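Local atomic coordinates of putative Lipoprotein (Shewanella oneidensis, PDB entry 3U24), a protein that is of unknown function but binds zinc and calcium ions and belongs to a family grouped with the zinc metallopeptidases. Residues 259-262 with 263-267; 270-273 with 274-277; 295-298 with 299-302; 492-495 with 496-500. All coordinates share one frame; numbering follows the deposited sequence. Where two conformers were deposited one is given.

Interaction 1: residues 259-262 with 263-267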
ATOM      1  N   THR A 259      10.102 -13.553 -11.778  1.00 23.00           N
ATOM      2  CA  THR A 259       8.685 -13.551 -12.204  1.00 22.24           C
ATOM      3  C   THR A 259       7.762 -13.844 -11.016  1.00 21.67           C
ATOM      4  O   THR A 259       8.211 -14.284  -9.946  1.00 20.97           O
ATOM      5  CB  THR A 259       8.400 -14.628 -13.259  1.00 21.96           C
ATOM      6  OG1 THR A 259       8.579 -15.898 -12.640  1.00 21.61           O
ATOM      7  CG2 THR A 259       9.326 -14.492 -14.485  1.00 22.57           C
ATOM      8  N   ALA A 260       6.455 -13.689 -11.243  1.00 21.61           N
ATOM      9  CA  ALA A 260       5.453 -13.940 -10.200  1.00 21.20           C
ATOM     10  C   ALA A 260       5.421 -15.437  -9.937  1.00 21.47           C
ATOM     11  O   ALA A 260       5.319 -15.859  -8.804  1.00 20.89           O
ATOM     12  CB  ALA A 260       4.074 -13.421 -10.620  1.00 20.57           C
ATOM     13  N   LYS A 261       5.573 -16.232 -10.995  1.00 21.90           N
ATOM     14  CA  LYS A 261       5.589 -17.681 -10.866  1.00 22.57           C
ATOM     15  C   LYS A 261       6.764 -18.071  -9.979  1.00 22.44           C
ATOM     16  O   LYS A 261       6.652 -18.878  -9.101  1.00 21.53           O
ATOM     17  CB  LYS A 261       5.735 -18.325 -12.244  1.00 23.96           C
ATOM     18  CG  LYS A 261       5.714 -19.853 -12.235  1.00 25.12           C
ATOM     19  CD  LYS A 261       5.673 -20.379 -13.654  1.00 26.71           C
ATOM     20  CE  LYS A 261       5.213 -21.830 -13.689  1.00 29.04           C
ATOM     21  NZ  LYS A 261       5.575 -22.417 -15.008  1.00 29.02           N
ATOM     22  N   GLN A 262       7.910 -17.456 -10.207  1.00 22.73           N
ATOM     23  CA  GLN A 262       9.040 -17.768  -9.344  1.00 23.10           C
ATOM     24  C   GLN A 262       8.774 -17.419  -7.885  1.00 22.66           C
ATOM     25  O   GLN A 262       9.122 -18.182  -6.975  1.00 23.81           O
ATOM     26  CB  GLN A 262      10.308 -17.054  -9.828  1.00 23.00           C
ATOM     27  CG  GLN A 262      11.013 -17.715 -10.985  1.00 22.67           C
ATOM     28  CD  GLN A 262      12.156 -16.826 -11.436  1.00 23.14           C
ATOM     29  OE1 GLN A 262      11.939 -15.715 -11.934  1.00 23.19           O
ATOM     30  NE2 GLN A 262      13.384 -17.286 -11.222  1.00 22.68           N
ATOM     31  N   LEU A 263       8.178 -16.266  -7.640  1.00 22.17           N
ATOM     32  CA  LEU A 263       7.891 -15.881  -6.246  1.00 22.05           C
ATOM     33  C   LEU A 263       6.889 -16.872  -5.585  1.00 22.08           C
ATOM     34  O   LEU A 263       7.018 -17.227  -4.416  1.00 21.58           O
ATOM     35  CB  LEU A 263       7.302 -14.488  -6.185  1.00 21.13           C
ATOM     36  CG  LEU A 263       7.118 -13.904  -4.766  1.00 20.84           C
ATOM     37  CD1 LEU A 263       8.461 -13.542  -4.125  1.00 20.23           C
ATOM     38  CD2 LEU A 263       6.192 -12.728  -4.815  1.00 19.79           C
ATOM     39  N   TYR A 264       5.869 -17.247  -6.341  1.00 22.47           N
ATOM     40  CA  TYR A 264       4.866 -18.215  -5.876  1.00 23.34           C
ATOM     41  C   TYR A 264       5.546 -19.522  -5.476  1.00 24.05           C
ATOM     42  O   TYR A 264       5.277 -20.050  -4.423  1.00 24.29           O
ATOM     43  CB  TYR A 264       3.852 -18.505  -6.973  1.00 23.36           C
ATOM     44  CG  TYR A 264       2.957 -19.707  -6.712  1.00 24.65           C
ATOM     45  CD1 TYR A 264       1.852 -19.600  -5.893  1.00 24.89           C
ATOM     46  CD2 TYR A 264       3.199 -20.938  -7.336  1.00 25.63           C
ATOM     47  CE1 TYR A 264       1.035 -20.686  -5.673  1.00 25.84           C
ATOM     48  CE2 TYR A 264       2.393 -22.020  -7.132  1.00 26.28           C
ATOM     49  CZ  TYR A 264       1.301 -21.885  -6.287  1.00 26.61           C
ATOM     50  OH  TYR A 264       0.476 -22.948  -6.066  1.00 27.73           O
ATOM     51  N   GLN A 265       6.425 -20.028  -6.323  1.00 24.85           N
ATOM     52  CA  GLN A 265       7.121 -21.275  -6.014  1.00 26.91           C
ATOM     53  C   GLN A 265       7.957 -21.140  -4.736  1.00 27.21           C
ATOM     54  O   GLN A 265       7.927 -22.024  -3.882  1.00 27.85           O
ATOM     55  CB  GLN A 265       7.965 -21.766  -7.207  1.00 27.82           C
ATOM     56  CG  GLN A 265       7.079 -22.091  -8.433  1.00 29.13           C
ATOM     57  CD  GLN A 265       7.873 -22.418  -9.715  1.00 31.41           C
ATOM     58  OE1 GLN A 265       8.988 -21.896  -9.951  1.00 32.00           O
ATOM     59  NE2 GLN A 265       7.306 -23.294 -10.534  1.00 30.41           N
ATOM     60  N   LYS A 266       8.643 -20.013  -4.566  1.00 26.49           N
ATOM     61  CA  LYS A 266       9.338 -19.754  -3.321  1.00 26.25           C
ATOM     62  C   LYS A 266       8.361 -19.672  -2.124  1.00 24.98           C
ATOM     63  O   LYS A 266       8.692 -20.119  -1.012  1.00 23.48           O
ATOM     64  CB  LYS A 266      10.168 -18.474  -3.391  1.00 27.77           C
ATOM     65  CG  LYS A 266      11.478 -18.558  -4.189  1.00 31.07           C
ATOM     66  CD  LYS A 266      12.071 -17.137  -4.325  1.00 34.02           C
ATOM     67  CE  LYS A 266      13.135 -17.027  -5.410  1.00 35.98           C
ATOM     68  NZ  LYS A 266      14.383 -17.629  -4.875  1.00 39.76           N
ATOM     69  N   ALA A 267       7.198 -19.073  -2.338  1.00 23.89           N
ATOM     70  CA  ALA A 267       6.218 -18.892  -1.239  1.00 24.16           C
ATOM     71  C   ALA A 267       5.696 -20.262  -0.765  1.00 24.32           C
ATOM     72  O   ALA A 267       5.572 -20.517   0.436  1.00 22.61           O
ATOM     73  CB  ALA A 267       5.070 -17.960  -1.658  1.00 22.41           C
TER
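The side chains of Lys-261 and Gln-265 cross obliquely on the exposed flank of the first turns of helix 260-289. Lys-261 is extended, with CG anti to the backbone N (chi1 -178°), and CE comes 4.1 Å from NE2 of the Gln-265 amide. Gln-265 starts off the other way, CG beside its own N, laying CG 3.3 Å from O of Lys-261, a van der Waals contact of the methylene with a carbonyl oxygen that already accepts from Gln-265 N.

Gln-262, extended beyond CG, reaches back to the helix start. Its OE1 accepts from Thr-259 N at 2.8 Å, the donor tilted 20° from the amide plane, while Gln-262 N donates to Thr-259 OG1 at 3.0 Å. These reciprocal bonds make a capping box, with Thr-259 as N-cap. Leu-263 and Tyr-264 turn their ends away, Leu-263 onto helix 243-254 and Tyr-264 into a ring stack with Tyr-480.

Glu-247 accepts from Ala-260 N and Lys-261 N, so the first N-H groups meet side-chain oxygens before the backbone bonds, such as Leu-263 N to Thr-259 O (3.0 Å), take over. An acidic group at this end probably interacts favourably with the helix dipole.

Interaction 2: residues 270-273 with 274-277. With ZN (zinc ion), chain L.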
ATOM      1  N   ASP A 270       8.482 -21.810   1.345  1.00 27.24           N
ATOM      2  CA  ASP A 270       8.591 -21.154   2.640  1.00 30.02           C
ATOM      3  C   ASP A 270       7.437 -21.547   3.581  1.00 28.13           C
ATOM      4  O   ASP A 270       7.648 -21.749   4.767  1.00 25.63           O
ATOM      5  CB  ASP A 270       8.670 -19.615   2.520  1.00 32.81           C
ATOM      6  CG  ASP A 270      10.088 -19.081   2.413  1.00 38.66           C
ATOM      7  OD1 ASP A 270      11.084 -19.720   2.878  1.00 50.50           O
ATOM      8  OD2 ASP A 270      10.205 -17.967   1.854  1.00 40.99           O
ATOM      9  N   LYS A 271       6.234 -21.651   3.041  1.00 29.31           N
ATOM     10  CA  LYS A 271       5.070 -22.067   3.837  1.00 31.76           C
ATOM     11  C   LYS A 271       5.356 -23.378   4.532  1.00 30.63           C
ATOM     12  O   LYS A 271       5.208 -23.486   5.722  1.00 29.51           O
ATOM     13  CB  LYS A 271       3.796 -22.167   2.985  1.00 34.18           C
ATOM     14  CG  LYS A 271       2.563 -22.631   3.758  1.00 36.49           C
ATOM     15  CD  LYS A 271       1.334 -22.832   2.876  1.00 39.77           C
ATOM     16  CE  LYS A 271       1.405 -24.062   1.968  1.00 43.01           C
ATOM     17  NZ  LYS A 271       1.131 -25.382   2.602  1.00 48.36           N
ATOM     18  N   ASP A 272       5.839 -24.351   3.791  1.00 31.57           N
ATOM     19  CA  ASP A 272       6.200 -25.634   4.395  1.00 33.62           C
ATOM     20  C   ASP A 272       7.307 -25.542   5.445  1.00 31.31           C
ATOM     21  O   ASP A 272       7.168 -26.141   6.505  1.00 30.89           O
ATOM     22  CB  ASP A 272       6.555 -26.689   3.319  1.00 36.27           C
ATOM     23  CG  ASP A 272       5.359 -27.028   2.402  1.00 39.02           C
ATOM     24  OD1 ASP A 272       4.197 -26.874   2.842  1.00 43.48           O
ATOM     25  OD2 ASP A 272       5.571 -27.478   1.247  1.00 43.54           O
ATOM     26  N   ARG A 273       8.377 -24.814   5.147  0.70 30.25           N
ATOM     27  CA  ARG A 273       9.489 -24.660   6.090  0.70 31.21           C
ATOM     28  C   ARG A 273       8.983 -24.028   7.405  0.70 30.33           C
ATOM     29  O   ARG A 273       9.262 -24.535   8.498  0.70 30.47           O
ATOM     30  CB  ARG A 273      10.637 -23.802   5.473  0.70 33.00           C
ATOM     31  CG  ARG A 273      11.722 -23.331   6.475  0.70 35.47           C
ATOM     32  CD  ARG A 273      12.763 -22.295   5.963  0.70 37.44           C
ATOM     33  NE  ARG A 273      12.206 -20.944   5.714  0.70 37.02           N
ATOM     34  CZ  ARG A 273      11.920 -20.027   6.639  0.70 36.87           C
ATOM     35  NH1 ARG A 273      11.391 -18.867   6.237  0.70 34.48           N
ATOM     36  NH2 ARG A 273      12.151 -20.264   7.940  0.70 36.95           N
ATOM     37  N   VAL A 274       8.212 -22.947   7.283  1.00 28.77           N
ATOM     38  CA  VAL A 274       7.709 -22.199   8.442  1.00 28.26           C
ATOM     39  C   VAL A 274       6.788 -23.084   9.307  1.00 27.95           C
ATOM     40  O   VAL A 274       7.028 -23.221  10.496  1.00 27.28           O
ATOM     41  CB  VAL A 274       7.025 -20.856   8.040  1.00 27.82           C
ATOM     42  CG1 VAL A 274       6.213 -20.298   9.206  1.00 27.58           C
ATOM     43  CG2 VAL A 274       8.063 -19.822   7.546  1.00 27.49           C
ATOM     44  N   GLN A 275       5.802 -23.736   8.688  1.00 27.95           N
ATOM     45  CA  GLN A 275       4.903 -24.664   9.389  1.00 29.58           C
ATOM     46  C   GLN A 275       5.650 -25.802  10.114  1.00 30.22           C
ATOM     47  O   GLN A 275       5.304 -26.149  11.234  1.00 30.16           O
ATOM     48  CB  GLN A 275       3.841 -25.251   8.443  1.00 30.49           C
ATOM     49  CG  GLN A 275       2.789 -24.242   7.963  1.00 31.00           C
ATOM     50  CD  GLN A 275       1.834 -24.800   6.913  1.00 31.48           C
ATOM     51  OE1 GLN A 275       2.124 -25.787   6.264  1.00 34.55           O
ATOM     52  NE2 GLN A 275       0.701 -24.159   6.740  1.00 31.86           N
ATOM     53  N   GLY A 276       6.692 -26.337   9.486  1.00 31.70           N
ATOM     54  CA  GLY A 276       7.537 -27.367  10.093  1.00 32.35           C
ATOM     55  C   GLY A 276       8.225 -26.849  11.339  1.00 34.09           C
ATOM     56  O   GLY A 276       8.252 -27.551  12.348  1.00 33.98           O
ATOM     57  N   GLU A 277       8.778 -25.627  11.286  1.00 34.38           N
ATOM     58  CA  GLU A 277       9.385 -25.042  12.479  1.00 35.20           C
ATOM     59  C   GLU A 277       8.356 -24.791  13.586  1.00 34.85           C
ATOM     60  O   GLU A 277       8.625 -25.068  14.764  1.00 35.46           O
ATOM     61  CB  GLU A 277      10.120 -23.754  12.160  1.00 36.67           C
ATOM     62  CG  GLU A 277      11.332 -24.015  11.265  1.00 40.70           C
ATOM     63  CD  GLU A 277      12.288 -25.030  11.861  1.00 42.25           C
ATOM     64  OE1 GLU A 277      12.822 -24.741  12.946  1.00 45.33           O
ATOM     65  OE2 GLU A 277      12.463 -26.128  11.268  1.00 47.41           O
TER
HETATM   66 ZN    ZN L   5       3.373 -27.708   0.526  0.50 43.81          ZN
HETATM   67  O   HOH W   1       2.260 -28.086   1.965  1.00 43.92           O
HETATM   68  O   HOH W   2       3.487 -28.229   5.895  1.00 50.78           O
HETATM   69  O   HOH W   3      11.011 -26.544   8.784  1.00 39.87           O
HETATM   70  O   HOH W   4       2.860 -27.747  -1.694  1.00 60.83           O
HETATM   71  O   HOH W   5       3.002 -26.040   0.388  1.00 44.96           O
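Val-274 lies one turn beyond Asp-270 in helix 260-289, and its N donates to Asp-270 O at 2.8 Å. This is plain alpha-helical i to i+4 geometry, on a helix whose Asp-272 binds zinc through both carboxylate oxygens, OD2 at 2.3 Å and OD1 at 2.6 Å. CG2 of Val-274 also packs 3.4 Å from Asp-270 O, while its side chain meets Tyr-466 and Leu-470 of helix 459-485. OD2 of Asp-270 is held by Tyr-525 and Arg-529, while OD1 pairs with Arg-273.

Gln-275 follows, with CG anti to the carbonyl carbon (chi1 -69°) and the chain extended beyond it. NE2 passes 3.8 Å from CG of Lys-271, the two side chains crossing, and goes on to donate to Glu-499, which also pairs with Lys-271 NZ. On the other branch, OE1 accepts from a water at 2.8 Å that reaches Asp-272 OD1 by a weak bond only, a link that would place Gln-275 in the outer shell of the zinc ligand. A leucine here would probably leave Glu-499 without its amide donor and this water without its main acceptor.

At Gly-276 the backbone alone takes part, N donating to Asp-272 O. Glu-277, salt-bridged to Lys-280, closes the segment: one water donates both to its OE2 at 2.9 Å and to Arg-273 O at 2.7 Å.

Interaction 3: residues 295-298 with 299-302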
ATOM      1  N   PRO A 295      -3.179 -32.930  20.182  1.00 58.55           N
ATOM      2  CA  PRO A 295      -3.741 -33.493  18.960  1.00 58.29           C
ATOM      3  C   PRO A 295      -2.658 -33.936  17.985  1.00 59.47           C
ATOM      4  O   PRO A 295      -1.644 -33.234  17.806  1.00 55.21           O
ATOM      5  CB  PRO A 295      -4.537 -32.333  18.349  1.00 57.81           C
ATOM      6  CG  PRO A 295      -4.666 -31.290  19.400  1.00 57.14           C
ATOM      7  CD  PRO A 295      -3.601 -31.536  20.420  1.00 57.89           C
ATOM      8  N   SER A 296      -2.883 -35.080  17.346  1.00 59.76           N
ATOM      9  CA  SER A 296      -1.915 -35.608  16.394  1.00 59.64           C
ATOM     10  C   SER A 296      -1.788 -34.771  15.134  1.00 55.93           C
ATOM     11  O   SER A 296      -0.707 -34.696  14.561  1.00 52.98           O
ATOM     12  CB  SER A 296      -2.241 -37.050  16.022  1.00 63.12           C
ATOM     13  OG  SER A 296      -1.301 -37.893  16.650  1.00 68.67           O
ATOM     14  N   ASP A 297      -2.886 -34.170  14.682  1.00 54.54           N
ATOM     15  CA  ASP A 297      -2.786 -33.223  13.586  1.00 54.71           C
ATOM     16  C   ASP A 297      -2.045 -31.956  14.091  1.00 51.48           C
ATOM     17  O   ASP A 297      -2.599 -31.151  14.838  1.00 48.66           O
ATOM     18  CB  ASP A 297      -4.158 -32.874  13.006  1.00 57.07           C
ATOM     19  CG  ASP A 297      -4.061 -31.912  11.817  1.00 60.58           C
ATOM     20  OD1 ASP A 297      -3.065 -31.153  11.708  1.00 63.13           O
ATOM     21  OD2 ASP A 297      -4.982 -31.905  10.974  1.00 67.00           O
ATOM     22  N   ASN A 298      -0.790 -31.823  13.671  1.00 48.20           N
ATOM     23  CA  ASN A 298       0.044 -30.685  13.990  1.00 47.22           C
ATOM     24  C   ASN A 298      -0.670 -29.345  13.863  1.00 44.47           C
ATOM     25  O   ASN A 298      -0.500 -28.486  14.704  1.00 42.76           O
ATOM     26  CB  ASN A 298       1.275 -30.659  13.078  1.00 47.74           C
ATOM     27  CG  ASN A 298       2.392 -31.605  13.517  1.00 49.72           C
ATOM     28  OD1 ASN A 298       2.439 -32.090  14.648  1.00 52.14           O
ATOM     29  ND2 ASN A 298       3.329 -31.844  12.601  1.00 50.62           N
ATOM     30  N   LYS A 299      -1.453 -29.169  12.809  1.00 44.39           N
ATOM     31  CA  LYS A 299      -2.076 -27.886  12.529  1.00 45.36           C
ATOM     32  C   LYS A 299      -3.172 -27.496  13.533  1.00 45.19           C
ATOM     33  O   LYS A 299      -3.355 -26.305  13.805  1.00 45.13           O
ATOM     34  CB  LYS A 299      -2.584 -27.826  11.083  1.00 47.61           C
ATOM     35  CG  LYS A 299      -1.444 -27.600  10.076  1.00 51.09           C
ATOM     36  CD  LYS A 299      -1.909 -27.555   8.621  1.00 52.55           C
ATOM     37  CE  LYS A 299      -0.731 -27.518   7.655  1.00 53.14           C
ATOM     38  NZ  LYS A 299      -1.106 -27.923   6.262  1.00 54.60           N
ATOM     39  N   ILE A 300      -3.885 -28.480  14.076  1.00 45.14           N
ATOM     40  CA  ILE A 300      -4.855 -28.229  15.139  1.00 46.07           C
ATOM     41  C   ILE A 300      -4.082 -27.888  16.415  1.00 42.62           C
ATOM     42  O   ILE A 300      -4.413 -26.932  17.110  1.00 41.61           O
ATOM     43  CB  ILE A 300      -5.788 -29.453  15.402  1.00 50.44           C
ATOM     44  CG1 ILE A 300      -6.693 -29.748  14.193  1.00 53.77           C
ATOM     45  CG2 ILE A 300      -6.663 -29.234  16.630  1.00 49.49           C
ATOM     46  CD1 ILE A 300      -7.742 -30.843  14.449  1.00 54.84           C
ATOM     47  N   ALA A 301      -3.068 -28.690  16.730  1.00 39.70           N
ATOM     48  CA  ALA A 301      -2.164 -28.402  17.845  1.00 37.26           C
ATOM     49  C   ALA A 301      -1.571 -26.983  17.781  1.00 34.68           C
ATOM     50  O   ALA A 301      -1.612 -26.227  18.759  1.00 33.89           O
ATOM     51  CB  ALA A 301      -1.042 -29.421  17.861  1.00 37.13           C
ATOM     52  N   ILE A 302      -1.000 -26.621  16.641  1.00 33.37           N
ATOM     53  CA  ILE A 302      -0.386 -25.272  16.497  1.00 32.59           C
ATOM     54  C   ILE A 302      -1.436 -24.176  16.721  1.00 32.33           C
ATOM     55  O   ILE A 302      -1.188 -23.237  17.458  1.00 31.05           O
ATOM     56  CB  ILE A 302       0.270 -25.102  15.132  1.00 31.35           C
ATOM     57  CG1 ILE A 302       1.503 -26.012  15.019  1.00 32.32           C
ATOM     58  CG2 ILE A 302       0.646 -23.658  14.864  1.00 29.94           C
ATOM     59  CD1 ILE A 302       1.990 -26.151  13.594  1.00 30.94           C
TER
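Ile-302 packs its side chain against the backbone carbonyl of Asn-298. CG1 of Ile-302 lies 3.2 Å from Asn-298 O, which also accepts from Ile-302 N at 2.7 Å, and CD1 continues past the same oxygen. The rest of this buried side chain rests on Thr-282 of helix 260-289 and on Phe-501; a serine in its place would probably open a gap between these neighbours and leave one flank of the Asn-298 carbonyl uncovered. Ala-301, also buried, puts CB 3.3 Å from Asn-298 O and meets CD of Pro-295 more loosely, at 4.2 Å from that CB. Lys-299, extended beyond CG, leads across Gln-275 of helix 260-289 to a salt bridge with Glu-499.

Asp-297 is the N-cap of helix 298-309. With its CG opposite the backbone N about CA-CB (chi1 -178°), the carboxylate turns toward the helix start, and OD1 accepts from Lys-299 N at 2.8 Å. The donor approaches on the anti side, 26° out of the carboxylate plane. Asp-297 O in turn takes Ala-301 N in a nearly straight bond (174°).

On the exposed side the fit is looser. Ile-300 meets CG of Pro-295 through CG2 at 4.0 Å, and its CG1 lies 4.2 Å from CG of the exposed Asp-297.

Interaction 4: residues 492-495 with 496-500. With CA (calcium ion), chain T.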
ATOM      1  N   ALA A 492      -9.658 -20.337  -0.909  1.00 27.47           N
ATOM      2  CA  ALA A 492      -8.915 -19.163  -0.395  1.00 27.53           C
ATOM      3  C   ALA A 492      -9.130 -19.040   1.100  1.00 27.55           C
ATOM      4  O   ALA A 492      -8.192 -18.761   1.844  1.00 27.20           O
ATOM      5  CB  ALA A 492      -9.313 -17.881  -1.103  1.00 25.06           C
ATOM      6  N   ILE A 493     -10.364 -19.255   1.541  1.00 28.59           N
ATOM      7  CA  ILE A 493     -10.684 -19.188   2.976  1.00 29.66           C
ATOM      8  C   ILE A 493      -9.938 -20.274   3.788  1.00 30.49           C
ATOM      9  O   ILE A 493      -9.443 -19.988   4.871  1.00 30.88           O
ATOM     10  CB  ILE A 493     -12.211 -19.322   3.254  1.00 31.03           C
ATOM     11  CG1 ILE A 493     -12.991 -18.154   2.661  1.00 31.86           C
ATOM     12  CG2 ILE A 493     -12.519 -19.430   4.759  1.00 30.79           C
ATOM     13  CD1 ILE A 493     -12.533 -16.796   3.158  1.00 32.85           C
ATOM     14  N   ALA A 494      -9.852 -21.492   3.253  1.00 29.95           N
ATOM     15  CA  ALA A 494      -9.174 -22.616   3.914  1.00 31.06           C
ATOM     16  C   ALA A 494      -7.658 -22.347   3.954  1.00 30.89           C
ATOM     17  O   ALA A 494      -7.033 -22.616   4.950  1.00 32.75           O
ATOM     18  CB  ALA A 494      -9.515 -23.972   3.223  1.00 30.41           C
ATOM     19  N   LEU A 495      -7.077 -21.747   2.900  1.00 30.78           N
ATOM     20  CA  LEU A 495      -5.681 -21.290   2.967  1.00 29.80           C
ATOM     21  C   LEU A 495      -5.447 -20.328   4.158  1.00 30.25           C
ATOM     22  O   LEU A 495      -4.565 -20.526   5.005  1.00 29.12           O
ATOM     23  CB  LEU A 495      -5.293 -20.581   1.670  1.00 28.92           C
ATOM     24  CG  LEU A 495      -3.857 -20.026   1.481  1.00 28.43           C
ATOM     25  CD1 LEU A 495      -2.884 -21.190   1.194  1.00 28.30           C
ATOM     26  CD2 LEU A 495      -3.829 -18.973   0.348  1.00 26.44           C
HETATM   27  N   MSE A 496      -6.247 -19.275   4.218  1.00 29.80           N
HETATM   28  CA  MSE A 496      -5.986 -18.246   5.186  1.00 30.09           C
HETATM   29  C   MSE A 496      -6.246 -18.782   6.600  1.00 30.79           C
HETATM   30  O   MSE A 496      -5.536 -18.450   7.529  1.00 30.96           O
HETATM   31  CB  MSE A 496      -6.800 -16.969   4.902  1.00 30.16           C
HETATM   32  CG  MSE A 496      -6.456 -16.142   3.614  1.00 29.63           C
HETATM   33 SE   MSE A 496      -4.552 -15.983   3.037  0.80 31.59          SE
HETATM   34  CE  MSE A 496      -3.887 -14.814   4.444  1.00 30.83           C
HETATM   35  N   MSE A 497      -7.224 -19.651   6.772  1.00 33.32           N
HETATM   36  CA  MSE A 497      -7.582 -20.099   8.129  1.00 34.96           C
HETATM   37  C   MSE A 497      -6.793 -21.329   8.548  1.00 34.97           C
HETATM   38  O   MSE A 497      -6.318 -21.390   9.664  1.00 33.22           O
HETATM   39  CB  MSE A 497      -9.074 -20.390   8.221  1.00 37.89           C
HETATM   40  CG  MSE A 497      -9.969 -19.169   8.026  1.00 40.83           C
HETATM   41 SE   MSE A 497     -11.893 -19.548   8.473  1.00 48.83          SE
HETATM   42  CE  MSE A 497     -11.635 -20.499  10.155  1.00 47.47           C
ATOM     43  N   ASP A 498      -6.656 -22.305   7.659  1.00 37.08           N
ATOM     44  CA  ASP A 498      -6.030 -23.587   8.016  1.00 41.82           C
ATOM     45  C   ASP A 498      -4.502 -23.590   7.861  1.00 42.54           C
ATOM     46  O   ASP A 498      -3.818 -24.282   8.609  1.00 47.58           O
ATOM     47  CB  ASP A 498      -6.617 -24.721   7.177  1.00 43.85           C
ATOM     48  CG  ASP A 498      -8.126 -24.878   7.371  1.00 48.47           C
ATOM     49  OD1 ASP A 498      -8.693 -24.412   8.392  1.00 51.10           O
ATOM     50  OD2 ASP A 498      -8.759 -25.485   6.494  1.00 52.46           O
ATOM     51  N   GLU A 499      -3.978 -22.841   6.893  1.00 41.49           N
ATOM     52  CA  GLU A 499      -2.530 -22.802   6.634  1.00 41.28           C
ATOM     53  C   GLU A 499      -1.883 -21.627   7.357  1.00 38.75           C
ATOM     54  O   GLU A 499      -0.802 -21.784   7.872  1.00 40.67           O
ATOM     55  CB  GLU A 499      -2.207 -22.748   5.130  1.00 41.51           C
ATOM     56  CG  GLU A 499      -2.791 -23.896   4.293  1.00 44.72           C
ATOM     57  CD  GLU A 499      -2.312 -25.285   4.721  1.00 47.23           C
ATOM     58  OE1 GLU A 499      -1.108 -25.464   4.997  1.00 49.26           O
ATOM     59  OE2 GLU A 499      -3.141 -26.218   4.788  1.00 53.40           O
ATOM     60  N   ALA A 500      -2.573 -20.485   7.418  1.00 36.25           N
ATOM     61  CA  ALA A 500      -2.074 -19.258   8.048  1.00 34.42           C
ATOM     62  C   ALA A 500      -2.710 -18.941   9.388  1.00 34.37           C
ATOM     63  O   ALA A 500      -2.433 -17.891   9.939  1.00 31.53           O
ATOM     64  CB  ALA A 500      -2.290 -18.070   7.122  1.00 32.25           C
TER
HETATM   65 CA    CA T 604     -10.992 -24.654   8.557  1.00 67.50          CA
HETATM   66  O   HOH W   6     -10.953 -26.495   6.872  1.00 54.99           O
HETATM   67  O   HOH W   7     -10.461 -26.607   9.500  1.00 62.34           O
HETATM   68  O   HOH W   8     -12.074 -23.605   6.439  1.00 42.24           O
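In Ile-493 the CG2 branch stands anti to the backbone N, and in Met-497 CG lies beside its N (chi1 -65°) with CE bent round at chi3; these torsions set the two side chains alongside each other, pointing the same way. CG2 of Ile-493 reaches SE of Met-497, a selenomethionine, at 3.8 Å. Leu-495 has its CG opposite N (chi1 -179°) and splits its two methyls: CD2 approaches SE of Met-496, also selenomethionine, at 4.1 Å, and CD1 meets CG of Glu-499, whose chain crosses at about a right angle. Leu-495 and Met-496 also pack on helix 459-485.

The last turn of helix 489-499 widens into a pi-type turn. Leu-495 O shows it by accepting twice, from Glu-499 N at 3.0 Å and from Ala-500 N at 3.1 Å. The i+5 donor, Ala-500 N, comes nearly along the C=O direction, whereas Glu-499 N sits above the carbonyl plane, 38° out of it.

In the same turn Asp-498 binds calcium through OD1 at 2.3 Å, three waters being the other ligands modelled. Its OD2 contacts CB of Ala-494 at 3.7 Å, and CB of Asp-498 packs against Ala-494 O. Asp-498 N donates to that same carbonyl at 2.8 Å.

All four are local contacts along or at the ends of helices. Interactions 1 and 2 lie on the same helix, 260-289, whereas interaction 3 opens the next helix, 298-309, and interaction 4 closes helix 489-499. Both helix starts are capped by side chains, the first through a reciprocal pair and the other through a single carboxylate; the closing turn is instead widened. Interactions 2 and 4 are the more buried, interaction 4 having no exposed residue, whereas interactions 1 and 3 each hold three. Interactions 2, 3 and 4 touch one another, with centres about 14 to 15 Å apart, and converge on Glu-499 between the zinc of interaction 2 and the calcium of interaction 4. Interaction 1 lacks a metal of its own.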